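Local coordinates for protein probable glutamine synthetase (Pseudomonas aeruginosa, PDB 4HPP) that is probably a member of the glutamine synthetase family, with a magnesium site beside a pocket that holds glutamic acid, at residues A[280-291]-A[334-345]. Sequence-based numbering, arbitrary orientation.
Sequences LTAPTAASYLRL and RPMDATTCPHLA. With GLU (glutamic acid), chain D.
R290 reaches R334 and the bound glutamic acid with one guanidinium group; both arginines line this pocket of the glutamine synthetase catalytic domain, where both segments lie. CG of R290 stands anti to the backbone N (chi1 161°), and the extended chain carries the group to the backbone at R334. R290 NH1 donates to R334 O at 3.1 Å, almost straight and in the guanidinium plane, and to ligand OXT at 2.7 Å; NE binds ligand O. M336 O lies over one face without a hydrogen bond. The R334 guanidinium turns its edge toward ligand OE1, 3.7 Å from NH1, a mere proximity.

Farther along the contact, S287 OG donates to D337 OD1 on its syn side (2.7 Å). D337 OD2 turns its anti lone pair to T339 N, an Asx turn, and T284 and T339 meet tip to tip. M336 crosses T281 at about a right angle, CE 3.9 Å from CG2, and T281 OG1 lies 2.8 Å from P335 O.

Two good ligand bonds, a weak third and the R334 carbonyl would fix the R290 guanidinium's rotation, its charge probably helping hold the ligand carboxylate, while the hydroxyl-carboxylate cluster ties the 284-287 turn to the 337-340 beta turn.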
loop_
_atom_site.group_PDB
_atom_site.type_symbol
_atom_site.label_atom_id
_atom_site.label_comp_id
_atom_site.label_asym_id
_atom_site.label_seq_id
_atom_site.Cartn_x
_atom_site.Cartn_y
_atom_site.Cartn_z
ATOM N N LEU A 280 -8.685 -10.134 -48.859
ATOM C CA LEU A 280 -9.802 -10.341 -47.921
ATOM C C LEU A 280 -9.428 -11.253 -46.739
ATOM O O LEU A 280 -10.140 -11.268 -45.736
ATOM C CB LEU A 280 -11.080 -10.857 -48.631
ATOM C CG LEU A 280 -11.613 -10.121 -49.888
ATOM C CD1 LEU A 280 -12.076 -11.076 -50.970
ATOM C CD2 LEU A 280 -12.688 -9.097 -49.622
ATOM N N THR A 281 -8.327 -12.006 -46.825
ATOM C CA THR A 281 -7.920 -12.858 -45.682
ATOM C C THR A 281 -6.593 -12.419 -45.043
ATOM O O THR A 281 -6.219 -12.920 -43.973
ATOM C CB THR A 281 -7.785 -14.319 -46.086
ATOM O OG1 THR A 281 -6.616 -14.442 -46.896
ATOM C CG2 THR A 281 -9.014 -14.823 -46.871
ATOM N N ALA A 282 -5.856 -11.527 -45.716
ATOM C CA ALA A 282 -4.716 -10.810 -45.101
ATOM C C ALA A 282 -4.858 -9.324 -45.447
ATOM O O ALA A 282 -4.048 -8.791 -46.193
ATOM C CB ALA A 282 -3.381 -11.372 -45.593
ATOM N N PRO A 283 -5.891 -8.657 -44.890
ATOM C CA PRO A 283 -6.463 -7.470 -45.472
ATOM C C PRO A 283 -5.905 -6.203 -44.924
ATOM O O PRO A 283 -6.471 -5.153 -45.190
ATOM C CB PRO A 283 -7.920 -7.543 -45.016
ATOM C CG PRO A 283 -7.919 -8.444 -43.820
ATOM C CD PRO A 283 -6.519 -8.923 -43.594
ATOM N N THR A 284 -4.856 -6.255 -44.128
ATOM C CA THR A 284 -4.341 -4.957 -43.672
ATOM C C THR A 284 -2.912 -4.762 -44.119
ATOM O O THR A 284 -2.207 -5.733 -44.464
ATOM C CB THR A 284 -4.401 -4.752 -42.146
ATOM O OG1 THR A 284 -3.654 -5.780 -41.504
ATOM C CG2 THR A 284 -5.837 -4.770 -41.643
ATOM N N ALA A 285 -2.486 -3.506 -44.087
ATOM C CA ALA A 285 -1.112 -3.152 -44.465
ATOM C C ALA A 285 -0.082 -3.986 -43.658
ATOM O O ALA A 285 0.887 -4.503 -44.237
ATOM C CB ALA A 285 -0.880 -1.640 -44.305
ATOM N N ALA A 286 -0.327 -4.149 -42.343
ATOM C CA ALA A 286 0.532 -4.961 -41.467
ATOM C C ALA A 286 0.520 -6.441 -41.810
ATOM O O ALA A 286 1.387 -7.187 -41.323
ATOM C CB ALA A 286 0.185 -4.767 -39.996
ATOM N N SER A 287 -0.437 -6.865 -42.649
ATOM C CA SER A 287 -0.564 -8.282 -42.961
ATOM C C SER A 287 0.620 -8.762 -43.784
ATOM O O SER A 287 1.031 -9.947 -43.696
ATOM C CB SER A 287 -1.875 -8.582 -43.663
ATOM O OG SER A 287 -2.970 -8.435 -42.771
ATOM N N TYR A 288 1.204 -7.837 -44.552
ATOM C CA TYR A 288 2.277 -8.219 -45.467
ATOM C C TYR A 288 3.673 -8.318 -44.840
ATOM O O TYR A 288 4.539 -8.916 -45.437
ATOM C CB TYR A 288 2.158 -7.511 -46.818
ATOM C CG TYR A 288 0.863 -7.936 -47.392
ATOM C CD1 TYR A 288 -0.320 -7.290 -47.018
ATOM C CD2 TYR A 288 0.783 -9.059 -48.196
ATOM C CE1 TYR A 288 -1.545 -7.709 -47.482
ATOM C CE2 TYR A 288 -0.453 -9.517 -48.644
ATOM C CZ TYR A 288 -1.609 -8.835 -48.284
ATOM O OH TYR A 288 -2.841 -9.283 -48.726
ATOM N N LEU A 289 3.838 -7.810 -43.612
ATOM C CA LEU A 289 5.026 -8.146 -42.805
ATOM C C LEU A 289 5.014 -9.614 -42.370
ATOM O O LEU A 289 6.067 -10.163 -42.044
ATOM C CB LEU A 289 5.176 -7.239 -41.563
ATOM C CG LEU A 289 4.743 -5.785 -41.752
ATOM C CD1 LEU A 289 4.588 -5.075 -40.427
ATOM C CD2 LEU A 289 5.765 -5.046 -42.643
ATOM N N ARG A 290 3.822 -10.220 -42.339
ATOM C CA ARG A 290 3.624 -11.647 -41.991
ATOM C C ARG A 290 3.693 -12.588 -43.229
ATOM O O ARG A 290 4.434 -13.610 -43.222
ATOM C CB ARG A 290 2.308 -11.836 -41.197
ATOM C CG ARG A 290 1.778 -13.260 -41.191
ATOM C CD ARG A 290 0.627 -13.495 -40.199
ATOM N NE ARG A 290 0.348 -14.923 -40.185
ATOM C CZ ARG A 290 -0.382 -15.589 -41.087
ATOM N NH1 ARG A 290 -0.514 -16.903 -40.976
ATOM N NH2 ARG A 290 -1.010 -14.965 -42.076
ATOM N N LEU A 291 2.955 -12.231 -44.293
ATOM C CA LEU A 291 2.902 -13.053 -45.533
ATOM C C LEU A 291 4.210 -13.136 -46.356
ATOM O O LEU A 291 4.553 -14.201 -46.904
ATOM C CB LEU A 291 1.764 -12.601 -46.448
ATOM C CG LEU A 291 0.304 -12.988 -46.293
ATOM C CD1 LEU A 291 -0.190 -13.045 -47.729
ATOM C CD2 LEU A 291 0.096 -14.325 -45.582
ATOM N N ARG A 334 -4.151 -20.880 -44.809
ATOM C CA ARG A 334 -3.137 -20.427 -43.873
ATOM C C ARG A 334 -2.797 -18.959 -43.992
ATOM O O ARG A 334 -2.377 -18.357 -42.984
ATOM C CB ARG A 334 -1.872 -21.300 -43.935
ATOM C CG ARG A 334 -2.173 -22.761 -43.712
ATOM C CD ARG A 334 -0.949 -23.650 -43.601
ATOM N NE ARG A 334 -0.440 -23.715 -42.239
ATOM C CZ ARG A 334 0.716 -23.176 -41.868
ATOM N NH1 ARG A 334 1.131 -23.270 -40.594
ATOM N NH2 ARG A 334 1.458 -22.549 -42.794
ATOM N N PRO A 335 -2.989 -18.363 -45.192
ATOM C CA PRO A 335 -2.635 -16.937 -45.289
ATOM C C PRO A 335 -3.753 -16.026 -44.740
ATOM O O PRO A 335 -4.396 -15.221 -45.449
ATOM C CB PRO A 335 -2.297 -16.742 -46.777
ATOM C CG PRO A 335 -2.501 -18.083 -47.433
ATOM C CD PRO A 335 -3.340 -18.920 -46.508
ATOM N N MET A 336 -3.978 -16.175 -43.438
ATOM C CA MET A 336 -5.084 -15.494 -42.794
ATOM C C MET A 336 -4.592 -15.017 -41.459
ATOM O O MET A 336 -3.702 -15.646 -40.888
ATOM C CB MET A 336 -6.274 -16.413 -42.665
ATOM C CG MET A 336 -7.507 -15.654 -42.235
ATOM S SD MET A 336 -8.941 -16.712 -41.945
ATOM C CE MET A 336 -9.644 -16.919 -43.612
ATOM N N ASP A 337 -5.095 -13.862 -41.016
ATOM C CA ASP A 337 -4.680 -13.261 -39.752
ATOM C C ASP A 337 -5.885 -12.625 -39.042
ATOM O O ASP A 337 -7.030 -12.653 -39.588
ATOM C CB ASP A 337 -3.491 -12.309 -39.926
ATOM C CG ASP A 337 -3.776 -11.127 -40.836
ATOM O OD1 ASP A 337 -3.029 -10.949 -41.833
ATOM O OD2 ASP A 337 -4.697 -10.336 -40.552
ATOM N N ALA A 338 -5.687 -12.118 -37.819
ATOM C CA ALA A 338 -6.855 -11.625 -37.043
ATOM C C ALA A 338 -7.324 -10.198 -37.377
ATOM O O ALA A 338 -8.290 -9.703 -36.769
ATOM C CB ALA A 338 -6.603 -11.766 -35.572
ATOM N N THR A 339 -6.645 -9.520 -38.317
ATOM C CA THR A 339 -7.098 -8.210 -38.775
ATOM C C THR A 339 -8.283 -8.390 -39.722
ATOM O O THR A 339 -8.938 -7.419 -40.108
ATOM C CB THR A 339 -5.996 -7.393 -39.508
ATOM O OG1 THR A 339 -5.609 -8.086 -40.688
ATOM C CG2 THR A 339 -4.801 -7.215 -38.641
ATOM N N THR A 340 -8.584 -9.631 -40.080
ATOM C CA THR A 340 -9.803 -9.888 -40.894
ATOM C C THR A 340 -11.129 -9.720 -40.190
ATOM O O THR A 340 -11.183 -9.594 -38.987
ATOM C CB THR A 340 -9.859 -11.329 -41.403
ATOM O OG1 THR A 340 -9.821 -12.220 -40.276
ATOM C CG2 THR A 340 -8.702 -11.547 -42.339
ATOM N N CYS A 341 -12.196 -9.699 -40.983
ATOM C CA CYS A 341 -13.555 -9.880 -40.501
ATOM C C CYS A 341 -13.976 -11.374 -40.666
ATOM O O CYS A 341 -14.314 -11.814 -41.746
ATOM C CB CYS A 341 -14.503 -8.884 -41.194
ATOM S SG CYS A 341 -16.241 -9.398 -41.115
ATOM N N PRO A 342 -13.937 -12.176 -39.595
ATOM C CA PRO A 342 -14.219 -13.647 -39.757
ATOM C C PRO A 342 -15.247 -14.043 -40.850
ATOM O O PRO A 342 -14.982 -14.938 -41.663
ATOM C CB PRO A 342 -14.715 -14.050 -38.369
ATOM C CG PRO A 342 -14.034 -13.098 -37.437
ATOM C CD PRO A 342 -13.594 -11.845 -38.193
ATOM N N HIS A 343 -16.396 -13.382 -40.879
ATOM C CA HIS A 343 -17.451 -13.567 -41.907
ATOM C C HIS A 343 -17.084 -13.214 -43.277
ATOM O O HIS A 343 -17.467 -13.927 -44.187
ATOM C CB HIS A 343 -18.599 -12.699 -41.571
ATOM C CG HIS A 343 -19.023 -12.842 -40.149
ATOM N ND1 HIS A 343 -18.579 -12.027 -39.189
ATOM C CD2 HIS A 343 -19.862 -13.770 -39.535
ATOM C CE1 HIS A 343 -19.110 -12.418 -37.996
ATOM N NE2 HIS A 343 -19.900 -13.474 -38.223
ATOM N N LEU A 344 -16.372 -12.090 -43.465
ATOM C CA LEU A 344 -15.940 -11.714 -44.802
ATOM C C LEU A 344 -14.851 -12.666 -45.298
ATOM O O LEU A 344 -14.888 -13.166 -46.420
ATOM C CB LEU A 344 -15.518 -10.239 -44.851
ATOM C CG LEU A 344 -14.947 -9.743 -46.188
ATOM C CD1 LEU A 344 -16.059 -9.785 -47.224
ATOM C CD2 LEU A 344 -14.328 -8.361 -46.087
ATOM N N ALA A 345 -13.909 -12.971 -44.422
ATOM C CA ALA A 345 -12.830 -13.862 -44.766
ATOM C C ALA A 345 -13.354 -15.234 -45.122
ATOM O O ALA A 345 -13.005 -15.730 -46.187
ATOM C CB ALA A 345 -11.815 -13.926 -43.645
HETATM N N GLU D . 2.519 -18.316 -36.161
HETATM C CA GLU D . 2.332 -18.955 -37.526
HETATM C C GLU D . 1.485 -18.151 -38.539
HETATM O O GLU D . 1.633 -16.943 -38.685
HETATM C CB GLU D . 1.738 -20.349 -37.376
HETATM C CG GLU D . 2.691 -21.344 -36.772
HETATM C CD GLU D . 2.015 -22.633 -36.439
HETATM O OE1 GLU D . 2.369 -23.630 -37.087
HETATM O OE2 GLU D . 1.128 -22.646 -35.551
HETATM O OXT GLU D . 0.613 -18.678 -39.239
#